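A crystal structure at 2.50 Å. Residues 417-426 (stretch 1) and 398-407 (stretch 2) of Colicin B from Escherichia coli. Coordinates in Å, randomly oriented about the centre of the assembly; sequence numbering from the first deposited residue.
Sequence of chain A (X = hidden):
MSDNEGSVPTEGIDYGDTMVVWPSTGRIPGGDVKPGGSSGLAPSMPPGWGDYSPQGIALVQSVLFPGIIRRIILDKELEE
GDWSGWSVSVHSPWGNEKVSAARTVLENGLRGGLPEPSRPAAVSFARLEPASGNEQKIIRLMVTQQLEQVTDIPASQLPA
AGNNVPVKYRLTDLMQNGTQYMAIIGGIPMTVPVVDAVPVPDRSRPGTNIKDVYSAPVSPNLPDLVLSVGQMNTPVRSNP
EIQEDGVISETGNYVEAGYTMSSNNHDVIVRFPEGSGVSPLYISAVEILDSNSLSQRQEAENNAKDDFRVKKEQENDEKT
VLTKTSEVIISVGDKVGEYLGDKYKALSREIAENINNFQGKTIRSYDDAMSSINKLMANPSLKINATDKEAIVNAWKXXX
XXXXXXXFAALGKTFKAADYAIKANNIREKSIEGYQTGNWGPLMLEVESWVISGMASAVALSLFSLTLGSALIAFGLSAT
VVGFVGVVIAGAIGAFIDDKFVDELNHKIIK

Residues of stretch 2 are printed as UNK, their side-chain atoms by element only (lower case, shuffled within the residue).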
ATOM      1  N   ALA A 417      23.026   5.570  -8.839  1.00 22.28           N
ATOM      2  CA  ALA A 417      24.331   6.220  -8.532  1.00 17.42           C
ATOM      3  C   ALA A 417      25.690   5.589  -8.889  1.00 19.41           C
ATOM      4  O   ALA A 417      26.005   4.523  -8.355  1.00 18.23           O
ATOM      5  CB  ALA A 417      24.441   6.532  -7.042  1.00 18.23           C
ATOM      6  N   ALA A 418      26.552   6.210  -9.732  1.00 16.23           N
ATOM      7  CA  ALA A 418      27.857   5.652 -10.121  1.00 12.16           C
ATOM      8  C   ALA A 418      29.078   5.736  -9.157  1.00 11.93           C
ATOM      9  O   ALA A 418      30.079   6.468  -9.213  1.00  3.83           O
ATOM     10  CB  ALA A 418      28.206   6.276 -11.446  1.00 14.62           C
ATOM     11  N   ASP A 419      28.750   4.891  -8.174  1.00 16.29           N
ATOM     12  CA  ASP A 419      29.474   4.363  -7.023  1.00 10.72           C
ATOM     13  C   ASP A 419      29.738   2.897  -7.315  1.00  8.31           C
ATOM     14  O   ASP A 419      30.436   2.190  -6.595  1.00  4.67           O
ATOM     15  CB  ASP A 419      28.609   4.434  -5.811  1.00 13.38           C
ATOM     16  CG  ASP A 419      28.983   5.487  -4.785  1.00 20.99           C
ATOM     17  OD1 ASP A 419      28.390   5.459  -3.704  1.00 25.67           O
ATOM     18  OD2 ASP A 419      29.852   6.326  -5.042  1.00 25.94           O
ATOM     19  N   TYR A 420      29.016   2.477  -8.366  1.00  5.69           N
ATOM     20  CA  TYR A 420      28.991   1.185  -8.988  1.00  3.00           C
ATOM     21  C   TYR A 420      30.115   1.075  -9.950  1.00  3.59           C
ATOM     22  O   TYR A 420      30.521  -0.055 -10.184  1.00  5.72           O
ATOM     23  CB  TYR A 420      27.713   0.959  -9.753  1.00  2.00           C
ATOM     24  CG  TYR A 420      26.555   0.661  -8.821  1.00  4.49           C
ATOM     25  CD1 TYR A 420      25.953   1.683  -8.090  1.00  3.66           C
ATOM     26  CD2 TYR A 420      26.114  -0.648  -8.688  1.00  2.00           C
ATOM     27  CE1 TYR A 420      24.917   1.395  -7.222  1.00  2.25           C
ATOM     28  CE2 TYR A 420      25.071  -0.937  -7.820  1.00  2.45           C
ATOM     29  CZ  TYR A 420      24.476   0.090  -7.096  1.00  2.51           C
ATOM     30  OH  TYR A 420      23.403  -0.184  -6.270  1.00  7.09           O
ATOM     31  N   ALA A 421      30.636   2.168 -10.525  1.00  2.00           N
ATOM     32  CA  ALA A 421      31.778   2.039 -11.415  1.00  2.00           C
ATOM     33  C   ALA A 421      32.983   1.451 -10.696  1.00  3.56           C
ATOM     34  O   ALA A 421      33.719   0.641 -11.251  1.00  6.36           O
ATOM     35  CB  ALA A 421      32.161   3.376 -11.941  1.00  5.64           C
ATOM     36  N   ILE A 422      33.081   1.843  -9.418  1.00  3.30           N
ATOM     37  CA  ILE A 422      34.065   1.423  -8.438  1.00  2.00           C
ATOM     38  C   ILE A 422      33.907  -0.047  -8.160  1.00  5.65           C
ATOM     39  O   ILE A 422      34.912  -0.761  -8.134  1.00  8.76           O
ATOM     40  CB  ILE A 422      33.878   2.213  -7.139  1.00  2.00           C
ATOM     41  CG1 ILE A 422      34.176   3.674  -7.406  1.00  4.42           C
ATOM     42  CG2 ILE A 422      34.789   1.709  -6.065  1.00  2.00           C
ATOM     43  CD1 ILE A 422      33.956   4.643  -6.229  1.00  4.45           C
ATOM     44  N   LYS A 423      32.667  -0.502  -7.955  1.00  5.24           N
ATOM     45  CA  LYS A 423      32.410  -1.911  -7.659  1.00  3.81           C
ATOM     46  C   LYS A 423      32.676  -2.791  -8.859  1.00  3.18           C
ATOM     47  O   LYS A 423      33.321  -3.835  -8.751  1.00  2.00           O
ATOM     48  CB  LYS A 423      30.975  -2.087  -7.203  1.00  2.52           C
ATOM     49  CG  LYS A 423      30.738  -1.242  -5.962  1.00  7.82           C
ATOM     50  CD  LYS A 423      29.444  -1.612  -5.281  1.00  9.39           C
ATOM     51  CE  LYS A 423      29.342  -0.951  -3.905  1.00  9.45           C
ATOM     52  NZ  LYS A 423      28.933   0.435  -4.002  1.00 12.01           N
ATOM     53  N   ALA A 424      32.236  -2.287 -10.017  1.00  2.00           N
ATOM     54  CA  ALA A 424      32.461  -2.935 -11.295  1.00  3.81           C
ATOM     55  C   ALA A 424      33.950  -3.017 -11.614  1.00  3.10           C
ATOM     56  O   ALA A 424      34.388  -4.022 -12.164  1.00  6.93           O
ATOM     57  CB  ALA A 424      31.780  -2.166 -12.397  1.00  2.61           C
ATOM     58  N   ASN A 425      34.771  -2.024 -11.256  1.00  3.52           N
ATOM     59  CA  ASN A 425      36.218  -2.107 -11.440  1.00  2.98           C
ATOM     60  C   ASN A 425      36.847  -3.118 -10.489  1.00  6.13           C
ATOM     61  O   ASN A 425      37.855  -3.770 -10.813  1.00  6.32           O
ATOM     62  CB  ASN A 425      36.834  -0.744 -11.202  1.00  3.12           C
ATOM     63  CG  ASN A 425      38.351  -0.677 -11.287  1.00  2.00           C
ATOM     64  OD1 ASN A 425      39.002  -0.336 -10.306  1.00  4.78           O
ATOM     65  ND2 ASN A 425      38.965  -0.992 -12.423  1.00  2.00           N
ATOM     66  N   ASN A 426      36.264  -3.275  -9.293  1.00  5.42           N
ATOM     67  CA  ASN A 426      36.831  -4.267  -8.414  1.00  5.26           C
ATOM     68  C   ASN A 426      36.545  -5.646  -8.935  1.00  5.93           C
ATOM     69  O   ASN A 426      37.476  -6.435  -8.954  1.00  6.91           O
ATOM     70  CB  ASN A 426      36.283  -4.128  -7.026  1.00  4.95           C
ATOM     71  CG  ASN A 426      36.794  -2.868  -6.365  1.00  2.00           C
ATOM     72  OD1 ASN A 426      36.003  -2.135  -5.793  1.00  2.00           O
ATOM     73  ND2 ASN A 426      38.093  -2.575  -6.428  1.00  2.00           N
ATOM     74  N   UNK A 398      40.706  -4.433 -20.639  1.00  4.06           N
ATOM     75  CA  UNK A 398      40.121  -3.465 -21.543  1.00  2.00           C
ATOM     76  C   UNK A 398      38.653  -3.176 -21.252  1.00  5.29           C
ATOM     77  O   UNK A 398      38.057  -2.239 -21.799  1.00  6.49           O
ATOM     78  c   UNK A 398      40.263  -3.980 -22.942  1.00  2.00           C
ATOM     79  N   UNK A 399      38.044  -3.958 -20.354  1.00  4.17           N
ATOM     80  CA  UNK A 399      36.681  -3.729 -19.917  1.00  2.00           C
ATOM     81  C   UNK A 399      36.513  -2.303 -19.415  1.00  2.00           C
ATOM     82  O   UNK A 399      37.388  -1.740 -18.775  1.00  2.00           O
ATOM     83  c   UNK A 399      34.895  -3.962 -16.977  1.00  2.27           C
ATOM     84  c   UNK A 399      33.653  -3.892 -16.360  1.00  4.10           C
ATOM     85  c   UNK A 399      35.036  -4.662 -18.172  1.00  2.00           C
ATOM     86  c   UNK A 399      32.708  -5.219 -18.141  1.00  2.04           C
ATOM     87  c   UNK A 399      36.391  -4.753 -18.836  1.00  2.00           C
ATOM     88  c   UNK A 399      32.560  -4.521 -16.944  1.00  6.86           C
ATOM     89  c   UNK A 399      33.946  -5.290 -18.756  1.00  2.00           C
ATOM     90  N   UNK A 400      35.426  -1.658 -19.789  1.00  2.81           N
ATOM     91  CA  UNK A 400      35.121  -0.313 -19.346  1.00  2.99           C
ATOM     92  C   UNK A 400      34.239  -0.479 -18.126  1.00  4.36           C
ATOM     93  O   UNK A 400      33.027  -0.653 -18.183  1.00  8.82           O
ATOM     94  o   UNK A 400      33.824   2.652 -21.127  1.00  2.58           O
ATOM     95  c   UNK A 400      34.393   0.434 -20.449  1.00  2.00           C
ATOM     96  c   UNK A 400      34.088   1.896 -20.196  1.00  2.00           C
ATOM     97  n   UNK A 400      34.097   2.361 -18.958  1.00  5.17           N
ATOM     98  N   UNK A 401      34.900  -0.468 -16.977  1.00  8.62           N
ATOM     99  CA  UNK A 401      34.231  -0.524 -15.702  1.00  6.26           C
ATOM    100  C   UNK A 401      33.341   0.689 -15.585  1.00  7.97           C
ATOM    101  O   UNK A 401      32.208   0.513 -15.161  1.00 14.04           O
ATOM    102  c   UNK A 401      35.236  -0.486 -14.593  1.00  9.66           C
ATOM    103  N   UNK A 402      33.779   1.878 -16.039  1.00  7.11           N
ATOM    104  CA  UNK A 402      33.006   3.105 -15.910  1.00 10.43           C
ATOM    105  C   UNK A 402      31.689   3.108 -16.624  1.00  6.42           C
ATOM    106  O   UNK A 402      30.758   3.736 -16.141  1.00  6.24           O
ATOM    107  c   UNK A 402      33.742   4.323 -16.429  1.00 14.80           C
ATOM    108  c   UNK A 402      34.534   5.796 -14.437  1.00 25.26           C
ATOM    109  c   UNK A 402      34.895   4.844 -15.573  1.00 21.65           C
ATOM    110  o   UNK A 402      33.421   6.338 -14.393  1.00 25.85           O
ATOM    111  o   UNK A 402      35.413   6.006 -13.602  1.00 28.20           O
ATOM    112  N   UNK A 403      31.579   2.437 -17.767  1.00  7.52           N
ATOM    113  CA  UNK A 403      30.285   2.399 -18.430  1.00  9.57           C
ATOM    114  C   UNK A 403      29.359   1.311 -17.881  1.00 10.75           C
ATOM    115  O   UNK A 403      28.140   1.507 -17.864  1.00  9.27           O
ATOM    116  c   UNK A 403      30.491   2.222 -19.929  1.00 15.53           C
ATOM    117  c   UNK A 403      29.294   2.764 -20.700  1.00 20.04           C
ATOM    118  o   UNK A 403      28.980   3.972 -20.630  1.00 19.55           O
ATOM    119  o   UNK A 403      28.668   1.938 -21.363  1.00 23.16           O
ATOM    120  N   UNK A 404      29.920   0.195 -17.374  1.00  9.32           N
ATOM    121  CA  UNK A 404      29.172  -0.843 -16.675  1.00  9.60           C
ATOM    122  C   UNK A 404      28.584  -0.256 -15.393  1.00 11.07           C
ATOM    123  O   UNK A 404      27.546  -0.690 -14.881  1.00 12.64           O
ATOM    124  c   UNK A 404      30.094  -2.002 -16.330  1.00  8.18           C
ATOM    125  c   UNK A 404      28.886  -4.410 -17.973  1.00  2.52           C
ATOM    126  s   UNK A 404      27.965  -3.845 -16.586  1.00  2.00           S
ATOM    127  c   UNK A 404      29.402  -3.202 -15.689  1.00  6.00           C
ATOM    128  N   UNK A 405      29.285   0.776 -14.899  1.00  9.86           N
ATOM    129  CA  UNK A 405      28.857   1.564 -13.769  1.00  9.80           C
ATOM    130  C   UNK A 405      27.636   2.359 -14.176  1.00 13.07           C
ATOM    131  O   UNK A 405      26.570   2.169 -13.607  1.00 10.20           O
ATOM    132  N   UNK A 406      27.775   3.190 -15.212  1.00 14.00           N
ATOM    133  CA  UNK A 406      26.692   3.992 -15.748  1.00 17.76           C
ATOM    134  C   UNK A 406      25.447   3.232 -16.155  1.00 19.49           C
ATOM    135  O   UNK A 406      24.408   3.874 -16.281  1.00 23.35           O
ATOM    136  c   UNK A 406      27.160   4.784 -16.963  1.00 20.27           C
ATOM    137  n   UNK A 406      28.023   6.539 -15.509  1.00 21.83           N
ATOM    138  o   UNK A 406      29.161   6.074 -17.365  1.00 27.11           O
ATOM    139  c   UNK A 406      28.196   5.848 -16.630  1.00 20.87           C
ATOM    140  N   UNK A 407      25.465   1.907 -16.351  1.00 18.91           N
ATOM    141  CA  UNK A 407      24.250   1.168 -16.680  1.00 23.25           C
ATOM    142  C   UNK A 407      23.216   1.008 -15.569  1.00 22.83           C
ATOM    143  O   UNK A 407      23.347   0.283 -14.582  1.00 19.25           O
ATOM    144  c   UNK A 407      25.759   0.032 -20.770  1.00 31.31           C
ATOM    145  c   UNK A 407      25.475  -0.294 -18.393  1.00 26.35           C
ATOM    146  c   UNK A 407      24.575  -0.220 -17.167  1.00 25.32           C
ATOM    147  c   UNK A 407      24.911   0.444 -19.583  1.00 28.14           C
ATOM    148  n   UNK A 407      25.227   0.550 -22.022  1.00 34.73           N
TER

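Position 398 carries a single side-chain carbon, out of reach of stretch 1, and one carbon defines alanine, A398. At position 399 seven carbons appear, one leading into a six-membered ring without a hydroxyl oxygen, so the residue is phenylalanine, F399. Its CB points toward stretch 1, and its ring meets the backbone there obliquely, with CE2 4.3 Å from O of A424.

Position 400 has two carbons, the second bearing one oxygen and one nitrogen: asparagine, N400. It makes no contact with stretch 1 but occupies the N-cap position, immediately before the helix. Position 401 again shows one carbon, the mark of alanine, A401. Here the methyl is central: its CB lies 3.7 Å from CA of N425 and 3.8 Å from O of A421, at a place where the two backbones come close.

Three carbons, the third carrying two oxygens, identify position 402 as glutamate, E402. Its CB points away, yet OE1 lies 4.0 Å from CB of A421. Position 403 is one carbon shorter, two carbons ending in two oxygens, hence aspartate, D403; it faces away and touches nothing on stretch 1.

Position 404 is an unbranched chain of two carbons, a sulfur and a final carbon, which is methionine, M404. Its CG packs 4.2 Å from CB of A424, while the end of the chain leads away. Position 405 has no side-chain atoms and is therefore glycine, G405. Its CA sits 3.7 Å from N of A421 and 4.1 Å from C of Y420; an ideal CB would lie 2.6 Å from CA of A421, a clash.

At position 406 two carbons end in one oxygen and one nitrogen, giving asparagine, N406. Although its CB points away, the end comes nearer, with ND2 4.1 Å from CB of A418. Position 407 has four carbons in a row ending in nitrogen: lysine, K407, which does not reach stretch 1 and instead forms a long salt bridge from NZ to OD2 of D403, 3.8 Å.

The contact works by close backbone packing. The helices cross at 131°, their axes approaching to 7.4 Å, a spacing compatible with the small residues at the interface. G405 lets its CA come within 3.8 Å of CA of A421, and one turn away A401 fits against N425 and A424, the CB atoms of A401 and A424 being 4.4 Å apart. No hydrogen bond joins the stretches; 338 Å² is buried through van der Waals contact.

Stretch 2, residues 398-407: AFNAEDMGNK
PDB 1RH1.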